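Local coordinates for protein aldolase (PDB 6VOQ) that belongs to the class II aldolase and adducin family and binds a zinc ion through three imidazoles and one carboxylate, at residues N30-L35 against K90-L95; G38-T43 against V60-E65; R56-T61 against D70-E75; L95-L100 against H161-T166; P130-Y135 against Q144-L149. All coordinates share one frame; numbering follows the deposited sequence.

Contact 1: residues N30-L35 against K90-L95; sequences NLSLLL and KAIVHL. With ZN (zinc ion), chain B.
Two neighbouring antiparallel strands in the middle of the sheet, 30-34 and 91-94, meet here, and the second carries a zinc ligand at its end. Asn30 and His94 form a hydrogen-bonded pair, with Asn30 N to His94 O at 2.9 Å and His94 N to Asn30 O at 3.0 Å. Ser32 and Ile92 pair the same way, and Leu34 N closes the row on Lys90 O at 2.8 Å, nearly straight (N-H...O angle 170°). Leu31 CD2 lies alongside Val93 CG2 at 3.9 Å, on the face covered by helices 4-20 and 170-190. On the other face Ser32 OG sits over Ile92 CB at 3.5 Å and bonds His79 and Tyr83. The Asn30 amide lies at the edge of the His94 ring, the planes 36° apart, with ND2 3.4 Å from CD2. His94 ND1 is held by Pro163 O, so NE2 faces the zinc at 2.2 Å. This is consistent with a neutral imidazole whose ND1-H goes to the carbonyl, probably making NE2 a stronger zinc ligand.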
# COMPACT_ATOMS: atom_id res chain seq x y z
N ASN A 30 -8.07 -14.71 -11.50
CA ASN A 30 -9.23 -15.58 -11.46
C ASN A 30 -9.03 -16.62 -10.37
O ASN A 30 -7.91 -16.93 -9.97
CB ASN A 30 -9.48 -16.24 -12.81
CG ASN A 30 -8.21 -16.67 -13.49
OD1 ASN A 30 -7.66 -17.72 -13.19
ND2 ASN A 30 -7.74 -15.85 -14.43
N LEU A 31 -10.15 -17.14 -9.87
CA LEU A 31 -10.17 -18.13 -8.81
C LEU A 31 -10.95 -19.33 -9.30
O LEU A 31 -11.91 -19.19 -10.07
CB LEU A 31 -10.80 -17.57 -7.50
CG LEU A 31 -10.36 -16.15 -7.09
CD1 LEU A 31 -11.18 -15.61 -5.93
CD2 LEU A 31 -8.88 -16.12 -6.75
N SER A 32 -10.54 -20.52 -8.86
CA SER A 32 -11.34 -21.72 -9.09
C SER A 32 -11.25 -22.63 -7.87
O SER A 32 -10.28 -22.59 -7.10
CB SER A 32 -10.90 -22.47 -10.36
OG SER A 32 -9.64 -23.09 -10.19
N LEU A 33 -12.27 -23.47 -7.71
CA LEU A 33 -12.26 -24.48 -6.66
C LEU A 33 -13.14 -25.65 -7.07
O LEU A 33 -14.14 -25.49 -7.78
CB LEU A 33 -12.74 -23.90 -5.31
CG LEU A 33 -14.14 -23.27 -5.21
CD1 LEU A 33 -15.21 -24.32 -4.95
CD2 LEU A 33 -14.17 -22.23 -4.09
N LEU A 34 -12.76 -26.84 -6.62
CA LEU A 34 -13.52 -28.05 -6.91
C LEU A 34 -14.79 -28.10 -6.07
O LEU A 34 -14.74 -27.93 -4.85
CB LEU A 34 -12.67 -29.29 -6.63
CG LEU A 34 -11.89 -29.82 -7.83
CD1 LEU A 34 -11.04 -31.02 -7.43
CD2 LEU A 34 -12.84 -30.17 -8.97
N LEU A 35 -15.90 -28.35 -6.73
CA LEU A 35 -17.17 -28.53 -6.04
C LEU A 35 -17.30 -29.97 -5.56
O LEU A 35 -16.54 -30.85 -5.99
CB LEU A 35 -18.32 -28.17 -6.97
CG LEU A 35 -18.40 -26.67 -7.32
CD1 LEU A 35 -19.38 -26.42 -8.45
CD2 LEU A 35 -18.76 -25.84 -6.09
N LYS A 90 -7.47 -28.73 -4.80
CA LYS A 90 -8.90 -28.47 -4.66
C LYS A 90 -9.28 -27.03 -4.98
O LYS A 90 -10.47 -26.72 -5.02
CB LYS A 90 -9.35 -28.79 -3.22
CG LYS A 90 -8.97 -30.18 -2.74
CD LYS A 90 -9.61 -31.27 -3.58
CE LYS A 90 -9.28 -32.65 -3.04
NZ LYS A 90 -9.95 -33.76 -3.80
N ALA A 91 -8.30 -26.17 -5.22
CA ALA A 91 -8.53 -24.75 -5.46
C ALA A 91 -7.27 -24.16 -6.04
O ALA A 91 -6.16 -24.56 -5.69
CB ALA A 91 -8.95 -24.00 -4.19
N ILE A 92 -7.46 -23.19 -6.93
CA ILE A 92 -6.38 -22.53 -7.64
C ILE A 92 -6.62 -21.03 -7.57
O ILE A 92 -7.73 -20.56 -7.83
CB ILE A 92 -6.28 -22.98 -9.11
CG1 ILE A 92 -5.81 -24.42 -9.21
CG2 ILE A 92 -5.32 -22.09 -9.88
CD1 ILE A 92 -5.61 -24.86 -10.65
N VAL A 93 -5.57 -20.29 -7.22
CA VAL A 93 -5.57 -18.84 -7.23
C VAL A 93 -4.60 -18.41 -8.31
O VAL A 93 -3.42 -18.79 -8.28
CB VAL A 93 -5.19 -18.27 -5.86
CG1 VAL A 93 -4.79 -16.79 -5.95
CG2 VAL A 93 -6.33 -18.46 -4.89
N HIS A 94 -5.09 -17.66 -9.28
CA HIS A 94 -4.24 -17.07 -10.29
C HIS A 94 -4.35 -15.55 -10.19
O HIS A 94 -5.44 -15.00 -10.26
CB HIS A 94 -4.62 -17.52 -11.70
CG HIS A 94 -3.91 -16.74 -12.76
ND1 HIS A 94 -2.53 -16.68 -12.84
CD2 HIS A 94 -4.38 -15.97 -13.77
CE1 HIS A 94 -2.18 -15.92 -13.86
NE2 HIS A 94 -3.28 -15.48 -14.44
N LEU A 95 -3.21 -14.90 -10.01
CA LEU A 95 -3.16 -13.45 -9.89
C LEU A 95 -2.00 -12.93 -10.73
O LEU A 95 -1.08 -13.67 -11.08
CB LEU A 95 -2.95 -13.01 -8.44
CG LEU A 95 -4.02 -13.35 -7.43
CD1 LEU A 95 -3.45 -13.07 -6.07
CD2 LEU A 95 -5.27 -12.52 -7.69
ZN ZN B . -3.35 -14.12 -16.14
O HOH W 1 -12.72 -27.14 -3.04

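Contact 2: residues G38-T43 against V60-E65; sequences GNLLAT and VTLQGE
The flat side chain that works here is the Asn39 carboxamide, which meets the other segment with its oxygen end: OD1 stands 3.4 Å from Thr61 CG2, the two side chains lying side by side and pointing the same way. Two flat peptide groups do the pairing. Leu40 N approaches Val60 O nearly along the C=O axis at 2.7 Å, while Val60 N reaches Leu40 O in the carbonyl plane at 2.9 Å, making one antiparallel hydrogen-bonded pair. On the side facing helix 76-83, Leu40 CB touches Val60 CG1 at 3.8 Å. Further out, Leu40 CD2 and Leu62 CD2 meet tip to tip, their side chains crossing at about a right angle. Leu62 belongs to a type I turn from Thr61 to Gly64, right after Val60. Thr61 OG1, set between its backbone N and carbonyl carbon (chi1 73°), accepts from Glu65 N at 3.1 Å, tying the turn's start to the residue just after it, while Gly64 N bonds Thr61 O. A water accepts from Leu62 N at 2.7 Å and donates to Gly38 O at 3.0 Å, and weakly to Asn39 OD1. Where strand pairing stops, water carries the polar link and the leucines an apolar one.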
# COMPACT_ATOMS: atom_id res chain seq x y z
N GLY A 38 -17.38 -32.76 -8.16
CA GLY A 38 -16.26 -32.85 -9.07
C GLY A 38 -16.20 -31.78 -10.13
O GLY A 38 -15.21 -31.72 -10.86
N ASN A 39 -17.21 -30.94 -10.24
CA ASN A 39 -17.15 -29.83 -11.18
C ASN A 39 -16.37 -28.66 -10.58
O ASN A 39 -16.03 -28.63 -9.39
CB ASN A 39 -18.55 -29.38 -11.58
CG ASN A 39 -19.26 -30.42 -12.43
OD1 ASN A 39 -18.66 -31.03 -13.31
ND2 ASN A 39 -20.53 -30.64 -12.14
N LEU A 40 -16.09 -27.68 -11.42
CA LEU A 40 -15.24 -26.55 -11.08
C LEU A 40 -16.09 -25.29 -10.93
O LEU A 40 -16.84 -24.94 -11.85
CB LEU A 40 -14.17 -26.35 -12.15
CG LEU A 40 -12.82 -25.86 -11.65
CD1 LEU A 40 -12.43 -26.65 -10.42
CD2 LEU A 40 -11.82 -26.03 -12.76
N LEU A 41 -15.97 -24.63 -9.79
CA LEU A 41 -16.50 -23.29 -9.61
C LEU A 41 -15.38 -22.30 -9.95
O LEU A 41 -14.25 -22.46 -9.51
CB LEU A 41 -16.99 -23.09 -8.17
CG LEU A 41 -17.60 -21.73 -7.81
CD1 LEU A 41 -19.00 -21.63 -8.40
CD2 LEU A 41 -17.62 -21.51 -6.30
N ALA A 42 -15.70 -21.29 -10.76
CA ALA A 42 -14.66 -20.38 -11.22
C ALA A 42 -15.24 -18.98 -11.38
O ALA A 42 -16.45 -18.80 -11.55
CB ALA A 42 -14.03 -20.85 -12.54
N THR A 43 -14.35 -17.99 -11.32
CA THR A 43 -14.76 -16.61 -11.54
C THR A 43 -15.02 -16.38 -13.02
O THR A 43 -14.29 -16.89 -13.87
CB THR A 43 -13.70 -15.63 -11.02
OG1 THR A 43 -12.46 -15.85 -11.69
CG2 THR A 43 -13.47 -15.83 -9.53
N VAL A 60 -18.02 -25.24 -14.48
CA VAL A 60 -17.55 -25.95 -15.67
C VAL A 60 -17.02 -27.31 -15.22
O VAL A 60 -16.57 -27.48 -14.09
CB VAL A 60 -16.46 -25.11 -16.39
CG1 VAL A 60 -15.35 -24.73 -15.43
CG2 VAL A 60 -15.90 -25.83 -17.60
N THR A 61 -17.14 -28.31 -16.10
CA THR A 61 -16.52 -29.60 -15.85
C THR A 61 -15.01 -29.51 -16.11
O THR A 61 -14.54 -28.64 -16.85
CB THR A 61 -17.11 -30.70 -16.74
OG1 THR A 61 -16.65 -30.54 -18.09
CG2 THR A 61 -18.63 -30.68 -16.71
N LEU A 62 -14.26 -30.44 -15.52
CA LEU A 62 -12.82 -30.45 -15.72
C LEU A 62 -12.45 -30.67 -17.19
O LEU A 62 -11.32 -30.35 -17.59
CB LEU A 62 -12.17 -31.52 -14.84
CG LEU A 62 -12.16 -31.22 -13.34
CD1 LEU A 62 -11.36 -32.27 -12.58
CD2 LEU A 62 -11.60 -29.83 -13.06
N GLN A 63 -13.37 -31.18 -18.00
CA GLN A 63 -13.11 -31.38 -19.42
C GLN A 63 -13.53 -30.19 -20.27
O GLN A 63 -13.43 -30.26 -21.50
CB GLN A 63 -13.82 -32.64 -19.92
CG GLN A 63 -13.34 -33.91 -19.23
CD GLN A 63 -13.89 -34.04 -17.82
OE1 GLN A 63 -15.04 -33.69 -17.55
NE2 GLN A 63 -13.05 -34.54 -16.91
N GLY A 64 -14.00 -29.11 -19.64
CA GLY A 64 -14.26 -27.86 -20.33
C GLY A 64 -15.70 -27.55 -20.68
O GLY A 64 -15.95 -26.55 -21.36
N GLU A 65 -16.65 -28.36 -20.23
CA GLU A 65 -18.06 -28.13 -20.55
C GLU A 65 -18.65 -27.12 -19.57
O GLU A 65 -18.58 -27.32 -18.36
CB GLU A 65 -18.83 -29.45 -20.52
CG GLU A 65 -20.01 -29.51 -21.46
CD GLU A 65 -20.98 -30.63 -21.10
OE1 GLU A 65 -22.20 -30.43 -21.29
OE2 GLU A 65 -20.52 -31.70 -20.62
O HOH W 2 -15.54 -32.14 -13.80

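Contact 3: residues R56-T61 against D70-E75; sequences RLSVVT and DKPSKE. With ZN (zinc ion), chain B.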
# COMPACT_ATOMS: atom_id res chain seq x y z
N ARG A 56 -23.66 -15.88 -9.95
CA ARG A 56 -23.29 -15.96 -11.36
C ARG A 56 -21.89 -16.50 -11.58
O ARG A 56 -21.40 -16.50 -12.72
CB ARG A 56 -23.47 -14.59 -12.00
CG ARG A 56 -24.93 -14.27 -12.26
CD ARG A 56 -25.19 -12.78 -12.27
NE ARG A 56 -24.20 -12.08 -13.09
CZ ARG A 56 -24.29 -11.91 -14.40
NH1 ARG A 56 -25.34 -12.40 -15.07
NH2 ARG A 56 -23.34 -11.26 -15.06
N LEU A 57 -21.23 -16.99 -10.53
CA LEU A 57 -19.94 -17.63 -10.70
C LEU A 57 -20.09 -18.83 -11.63
O LEU A 57 -21.08 -19.56 -11.58
CB LEU A 57 -19.37 -18.05 -9.35
CG LEU A 57 -19.07 -16.93 -8.35
CD1 LEU A 57 -18.93 -17.53 -6.97
CD2 LEU A 57 -17.81 -16.15 -8.73
N SER A 58 -19.10 -19.02 -12.49
CA SER A 58 -19.17 -20.07 -13.49
C SER A 58 -19.02 -21.44 -12.85
O SER A 58 -18.31 -21.61 -11.85
CB SER A 58 -18.08 -19.89 -14.53
OG SER A 58 -17.86 -18.51 -14.77
N VAL A 59 -19.67 -22.42 -13.45
CA VAL A 59 -19.45 -23.82 -13.13
C VAL A 59 -19.15 -24.54 -14.44
O VAL A 59 -19.93 -24.46 -15.40
CB VAL A 59 -20.64 -24.47 -12.42
CG1 VAL A 59 -20.38 -25.94 -12.21
CG2 VAL A 59 -20.90 -23.78 -11.10
N VAL A 60 -18.02 -25.24 -14.48
CA VAL A 60 -17.55 -25.95 -15.67
C VAL A 60 -17.02 -27.31 -15.22
O VAL A 60 -16.57 -27.48 -14.09
CB VAL A 60 -16.46 -25.11 -16.39
CG1 VAL A 60 -15.35 -24.73 -15.43
CG2 VAL A 60 -15.90 -25.83 -17.60
N THR A 61 -17.14 -28.31 -16.10
CA THR A 61 -16.52 -29.60 -15.85
C THR A 61 -15.01 -29.51 -16.11
O THR A 61 -14.54 -28.64 -16.85
CB THR A 61 -17.11 -30.70 -16.74
OG1 THR A 61 -16.65 -30.54 -18.09
CG2 THR A 61 -18.63 -30.68 -16.71
N ASP A 70 -22.13 -17.36 -15.46
CA ASP A 70 -21.55 -16.67 -16.60
C ASP A 70 -20.46 -17.53 -17.23
O ASP A 70 -19.93 -18.45 -16.60
CB ASP A 70 -20.94 -15.32 -16.21
CG ASP A 70 -21.95 -14.35 -15.64
OD1 ASP A 70 -23.18 -14.55 -15.83
OD2 ASP A 70 -21.51 -13.37 -15.02
N LYS A 71 -20.11 -17.20 -18.47
CA LYS A 71 -19.06 -17.96 -19.15
C LYS A 71 -17.78 -17.84 -18.32
O LYS A 71 -17.49 -16.76 -17.79
CB LYS A 71 -18.85 -17.47 -20.59
CG LYS A 71 -17.86 -18.33 -21.42
CD LYS A 71 -18.51 -19.62 -21.96
CE LYS A 71 -17.45 -20.62 -22.49
NZ LYS A 71 -17.31 -20.58 -23.99
N PRO A 72 -17.05 -18.94 -18.13
CA PRO A 72 -15.86 -18.88 -17.27
C PRO A 72 -14.78 -17.99 -17.86
O PRO A 72 -14.75 -17.70 -19.06
CB PRO A 72 -15.39 -20.34 -17.22
CG PRO A 72 -15.95 -20.96 -18.45
CD PRO A 72 -17.29 -20.30 -18.63
N SER A 73 -13.88 -17.55 -16.98
CA SER A 73 -12.65 -16.91 -17.41
C SER A 73 -11.94 -17.78 -18.44
O SER A 73 -11.93 -19.01 -18.33
CB SER A 73 -11.74 -16.69 -16.20
OG SER A 73 -10.52 -16.08 -16.59
N LYS A 74 -11.36 -17.14 -19.45
CA LYS A 74 -10.60 -17.89 -20.44
C LYS A 74 -9.38 -18.59 -19.83
O LYS A 74 -8.94 -19.61 -20.37
CB LYS A 74 -10.18 -16.96 -21.58
CG LYS A 74 -11.34 -16.17 -22.14
CD LYS A 74 -10.91 -15.16 -23.17
CE LYS A 74 -11.13 -15.69 -24.57
NZ LYS A 74 -10.51 -14.80 -25.60
N GLU A 75 -8.85 -18.09 -18.72
CA GLU A 75 -7.70 -18.72 -18.10
C GLU A 75 -8.07 -19.96 -17.29
O GLU A 75 -7.16 -20.66 -16.82
CB GLU A 75 -6.97 -17.71 -17.22
CG GLU A 75 -6.55 -16.48 -18.00
CD GLU A 75 -5.65 -15.56 -17.22
OE1 GLU A 75 -4.42 -15.62 -17.44
OE2 GLU A 75 -6.17 -14.79 -16.39
ZN ZN B . -3.35 -14.12 -16.14
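Arg56 curls its side chain over Asp70 from the first carbon onward. CB lies 3.8 Å from Asp70 OD2, and CG runs past OD1. At chi3 (47°) the chain bends, so that the guanidinium turns back over the carboxylate instead of stretching away. NE passes over OD2 at 3.6 Å; CZ is then 3.2 Å from both oxygens, NH1 sits 3.1 Å from OD1, and NH2 makes the salt bridge to OD2 at 2.8 Å. The two planes stand 72° apart and both carboxylate oxygens lie over one face of the guanidinium, OD2 well out of its plane, so no N-H points at OD2: the attraction is one of charge, without the directed bonds of an in-plane pair. Directed bonds come from elsewhere: Asp70 N donates to Arg56 O at 3.0 Å, almost straight (168°), and Ser58 OG gives its proton to Asp70 O at 2.8 Å, coming from above the carbonyl plane. Ser58 CB also rests on Pro72 CB at 3.8 Å. Past the proline, Ser73 OG weakly caps Glu75 N as the chain turns into a helix, and Glu75 OE1 binds the zinc. The contact lies at the surface: strand 58-60 runs between strands 40-42 and 66-68, Pro72 packs on Trp66, and 70-75 leads from strand 66-68 to helix 76-83.

Contact 4: residues L95-L100 against H161-T166; sequences LHSHYL and HGPVVT. With ZN (zinc ion), chain B.
Pro163 is the most deeply covered residue of this contact, with His96 and Leu100 after it. The proline ring wedges between Leu95, where the chain leaves strand 91-94, and the first turn of helix 98-104. Its CD is pressed to 3.0 Å from Leu95 O, and its CG meets Leu100 CD1 at 3.6 Å, the leucine crossing it obliquely from the helix. Ser97 OG also borders the ring at CG, while its polar bond goes to Glu181. Leu95 N returns a weak bond of 3.4 Å to Pro163 O. Gly162, with no CB to clash with Leu95 O, lets the strand lie close, and forms a classic beta bulge with His161 opposite Leu158. His96 CG is anti to the carbonyl carbon (chi1 -56°), which swings the ring toward His161; His161 CG is anti to its backbone N (chi1 -170°). The rings meet obliquely, planes 80° apart, with His96 CD2 at the edge of the His161 ring and His161 O over a face of the His96 ring. Both NE2 atoms bind the zinc, His96 at 2.2 Å and His161 at 2.1 Å; the two nitrogens, 3.3 Å apart, share the metal and no proton. Tyr121 of the second subunit stacks on His96. With Glu75 the only anionic ligand beside three imidazoles, the site probably keeps a net positive charge.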
# COMPACT_ATOMS: atom_id res chain seq x y z
N LEU A 95 -3.21 -14.90 -10.01
CA LEU A 95 -3.16 -13.45 -9.89
C LEU A 95 -2.00 -12.93 -10.73
O LEU A 95 -1.08 -13.67 -11.08
CB LEU A 95 -2.95 -13.01 -8.44
CG LEU A 95 -4.02 -13.35 -7.43
CD1 LEU A 95 -3.45 -13.07 -6.07
CD2 LEU A 95 -5.27 -12.52 -7.69
N HIS A 96 -2.06 -11.65 -11.05
CA HIS A 96 -0.89 -10.93 -11.53
C HIS A 96 -0.28 -10.11 -10.40
O HIS A 96 -0.00 -8.92 -10.58
CB HIS A 96 -1.24 -10.04 -12.72
CG HIS A 96 -1.88 -10.78 -13.85
ND1 HIS A 96 -2.31 -10.15 -15.00
CD2 HIS A 96 -2.17 -12.09 -14.01
CE1 HIS A 96 -2.84 -11.05 -15.82
NE2 HIS A 96 -2.77 -12.23 -15.24
N SER A 97 -0.11 -10.72 -9.23
CA SER A 97 0.37 -9.98 -8.08
C SER A 97 1.77 -9.44 -8.38
O SER A 97 2.56 -10.07 -9.09
CB SER A 97 0.36 -10.85 -6.81
OG SER A 97 1.13 -12.04 -6.94
N HIS A 98 2.05 -8.24 -7.86
CA HIS A 98 3.07 -7.40 -8.47
C HIS A 98 4.45 -8.07 -8.47
O HIS A 98 5.09 -8.19 -9.52
CB HIS A 98 3.14 -6.05 -7.76
CG HIS A 98 4.21 -5.17 -8.31
ND1 HIS A 98 4.10 -4.53 -9.53
CD2 HIS A 98 5.47 -4.91 -7.86
CE1 HIS A 98 5.21 -3.87 -9.78
NE2 HIS A 98 6.06 -4.08 -8.79
N TYR A 99 4.91 -8.50 -7.30
CA TYR A 99 6.28 -8.98 -7.21
C TYR A 99 6.45 -10.37 -7.80
O TYR A 99 7.51 -10.67 -8.36
CB TYR A 99 6.75 -8.91 -5.75
CG TYR A 99 6.81 -7.46 -5.30
CD1 TYR A 99 7.87 -6.64 -5.66
CD2 TYR A 99 5.76 -6.89 -4.58
CE1 TYR A 99 7.90 -5.30 -5.28
CE2 TYR A 99 5.79 -5.57 -4.19
CZ TYR A 99 6.86 -4.78 -4.55
OH TYR A 99 6.89 -3.46 -4.18
N LEU A 100 5.42 -11.23 -7.73
CA LEU A 100 5.53 -12.51 -8.42
C LEU A 100 5.51 -12.32 -9.92
O LEU A 100 6.21 -13.04 -10.64
CB LEU A 100 4.42 -13.45 -7.96
CG LEU A 100 4.68 -14.20 -6.65
CD1 LEU A 100 3.40 -14.84 -6.13
CD2 LEU A 100 5.79 -15.25 -6.81
N HIS A 161 4.03 -13.02 -16.86
CA HIS A 161 2.61 -13.20 -16.65
C HIS A 161 2.25 -13.11 -15.17
O HIS A 161 1.74 -12.08 -14.72
CB HIS A 161 2.18 -14.55 -17.22
CG HIS A 161 0.69 -14.73 -17.27
ND1 HIS A 161 0.09 -15.68 -18.07
CD2 HIS A 161 -0.31 -14.09 -16.63
CE1 HIS A 161 -1.22 -15.62 -17.91
NE2 HIS A 161 -1.48 -14.66 -17.04
N GLY A 162 2.50 -14.19 -14.42
CA GLY A 162 2.17 -14.22 -13.01
C GLY A 162 2.02 -15.62 -12.43
O GLY A 162 2.18 -16.63 -13.13
N PRO A 163 1.71 -15.69 -11.13
CA PRO A 163 1.65 -16.99 -10.45
C PRO A 163 0.33 -17.72 -10.63
O PRO A 163 -0.73 -17.14 -10.83
CB PRO A 163 1.83 -16.59 -8.98
CG PRO A 163 1.21 -15.27 -8.91
CD PRO A 163 1.60 -14.58 -10.18
N VAL A 164 0.43 -19.04 -10.52
CA VAL A 164 -0.71 -19.95 -10.47
C VAL A 164 -0.46 -20.84 -9.25
O VAL A 164 0.53 -21.58 -9.22
CB VAL A 164 -0.85 -20.79 -11.74
CG1 VAL A 164 -1.95 -21.84 -11.57
CG2 VAL A 164 -1.12 -19.90 -12.94
N VAL A 165 -1.33 -20.75 -8.25
CA VAL A 165 -1.07 -21.33 -6.93
C VAL A 165 -2.20 -22.26 -6.54
O VAL A 165 -3.38 -21.86 -6.54
CB VAL A 165 -0.87 -20.22 -5.88
CG1 VAL A 165 -0.40 -20.80 -4.58
CG2 VAL A 165 0.12 -19.18 -6.41
N THR A 166 -1.86 -23.50 -6.17
CA THR A 166 -2.86 -24.49 -5.76
C THR A 166 -2.96 -24.55 -4.24
O THR A 166 -2.15 -24.00 -3.50
CB THR A 166 -2.55 -25.89 -6.29
OG1 THR A 166 -1.52 -26.48 -5.50
CG2 THR A 166 -2.13 -25.86 -7.76
ZN ZN B . -3.35 -14.12 -16.14

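Contact 5: residues P130-Y135 against Q144-L149; sequences PVVPYY and QALAGL
Val132 points toward the helix and spreads its two methyls over it. CG1, anti to the backbone N (chi1 172°), meets Ala145 CB at 3.7 Å, while CG2 fits between Leu146, next to that alanine in the chain, and Leu149, one turn further on: Leu149 CD1 is at 3.7 Å and Leu146 CD2 at 3.9 Å. The valine crosses Leu146 at about a right angle and Leu149 obliquely. Two residues earlier, just before the strand, Pro130 also faces the helix and slides past Leu149 in the opposite direction, its CG 4.0 Å from Leu149 CD1; the leucine thus uses one branch on both neighbours, and its CD2 lies 4.0 Å from Pro130 CB. No hydrogen bond crosses the contact, which holds by hydrocarbon packing alone. Phe156 on strand 155-158 packs against Leu146 and Leu149 as part of the same apolar layer. This is helix-on-sheet packing within a beta-alpha-beta crossover: strand 131-132, helix 140-149, then strand 155-158 parallel to the first.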
# COMPACT_ATOMS: atom_id res chain seq x y z
N PRO A 130 8.28 -24.04 -10.23
CA PRO A 130 8.81 -24.05 -11.60
C PRO A 130 8.33 -22.85 -12.40
O PRO A 130 7.42 -22.11 -12.02
CB PRO A 130 8.24 -25.35 -12.18
CG PRO A 130 6.96 -25.54 -11.44
CD PRO A 130 7.20 -25.02 -10.05
N VAL A 131 8.97 -22.65 -13.55
CA VAL A 131 8.69 -21.52 -14.41
C VAL A 131 8.21 -22.06 -15.75
O VAL A 131 8.85 -22.93 -16.34
CB VAL A 131 9.92 -20.62 -14.59
CG1 VAL A 131 9.60 -19.47 -15.54
CG2 VAL A 131 10.38 -20.09 -13.23
N VAL A 132 7.07 -21.55 -16.21
CA VAL A 132 6.54 -21.90 -17.52
C VAL A 132 7.01 -20.81 -18.47
O VAL A 132 6.91 -19.63 -18.14
CB VAL A 132 5.01 -22.02 -17.50
CG1 VAL A 132 4.50 -22.18 -18.93
CG2 VAL A 132 4.58 -23.17 -16.60
N PRO A 133 7.56 -21.16 -19.64
CA PRO A 133 7.94 -20.14 -20.61
C PRO A 133 6.77 -19.24 -20.98
O PRO A 133 5.60 -19.59 -20.80
CB PRO A 133 8.44 -20.95 -21.81
CG PRO A 133 8.86 -22.25 -21.24
CD PRO A 133 7.93 -22.51 -20.09
N TYR A 134 7.10 -18.05 -21.46
CA TYR A 134 6.07 -17.14 -21.92
C TYR A 134 5.48 -17.65 -23.23
O TYR A 134 6.21 -18.06 -24.14
CB TYR A 134 6.60 -15.73 -22.13
CG TYR A 134 5.58 -14.90 -22.88
CD1 TYR A 134 4.45 -14.41 -22.23
CD2 TYR A 134 5.69 -14.69 -24.26
CE1 TYR A 134 3.48 -13.70 -22.91
CE2 TYR A 134 4.72 -13.98 -24.95
CZ TYR A 134 3.62 -13.48 -24.26
OH TYR A 134 2.65 -12.76 -24.93
N TYR A 135 4.16 -17.59 -23.33
CA TYR A 135 3.43 -17.87 -24.55
C TYR A 135 2.28 -16.89 -24.65
O TYR A 135 1.73 -16.44 -23.64
CB TYR A 135 2.86 -19.30 -24.58
CG TYR A 135 3.89 -20.40 -24.51
CD1 TYR A 135 4.76 -20.63 -25.57
CD2 TYR A 135 3.98 -21.22 -23.38
CE1 TYR A 135 5.70 -21.65 -25.51
CE2 TYR A 135 4.91 -22.24 -23.31
CZ TYR A 135 5.77 -22.45 -24.38
OH TYR A 135 6.70 -23.47 -24.33
N GLN A 144 -0.55 -27.09 -21.39
CA GLN A 144 0.25 -28.30 -21.54
C GLN A 144 1.38 -28.32 -20.52
O GLN A 144 1.61 -29.33 -19.85
CB GLN A 144 0.81 -28.40 -22.96
CG GLN A 144 -0.25 -28.61 -24.05
CD GLN A 144 0.27 -28.31 -25.45
OE1 GLN A 144 1.49 -28.28 -25.68
NE2 GLN A 144 -0.64 -28.09 -26.40
N ALA A 145 2.09 -27.20 -20.38
CA ALA A 145 3.18 -27.12 -19.41
C ALA A 145 2.67 -27.35 -17.99
O ALA A 145 3.27 -28.12 -17.23
CB ALA A 145 3.87 -25.76 -19.53
N LEU A 146 1.54 -26.73 -17.64
CA LEU A 146 0.98 -26.89 -16.31
C LEU A 146 0.55 -28.33 -16.04
O LEU A 146 0.79 -28.86 -14.95
CB LEU A 146 -0.20 -25.94 -16.13
CG LEU A 146 0.25 -24.48 -15.96
CD1 LEU A 146 -0.93 -23.58 -15.63
CD2 LEU A 146 1.30 -24.40 -14.89
N ALA A 147 -0.08 -28.99 -17.01
CA ALA A 147 -0.46 -30.38 -16.81
C ALA A 147 0.76 -31.25 -16.50
O ALA A 147 0.69 -32.15 -15.65
CB ALA A 147 -1.20 -30.92 -18.03
N GLY A 148 1.88 -30.99 -17.17
CA GLY A 148 3.07 -31.79 -16.93
C GLY A 148 3.75 -31.49 -15.61
O GLY A 148 4.39 -32.36 -15.02
N LEU A 149 3.62 -30.25 -15.12
CA LEU A 149 4.22 -29.86 -13.85
C LEU A 149 3.33 -30.17 -12.66
O LEU A 149 3.84 -30.41 -11.56
CB LEU A 149 4.55 -28.36 -13.87
CG LEU A 149 5.62 -27.92 -14.87
CD1 LEU A 149 5.57 -26.41 -15.05
CD2 LEU A 149 7.02 -28.38 -14.46

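All five contacts reach one mixed sheet, ordered 66-68, 58-60, 40-42, 30-34, 91-94, 162-167, 155-158, 131-132. Contacts 2 and 3, centres about 7 Å apart, share Val60 and Thr61 at one end, both nested in the loop that contact 1 closes. Contact 1 sits centrally, its centre about 10 Å from that of contact 2 and about 13 Å from that of contact 4, which follows in series and shares Leu95. Contact 5 lies toward the other edge, inside the loop closed by contact 4, about 22 Å from contact 3 centre to centre. Contacts 1, 3 and 4 converge on one zinc: strand packing and adjoining loops unite Glu75, the His94/His96 pair and His161 from three places in the sequence.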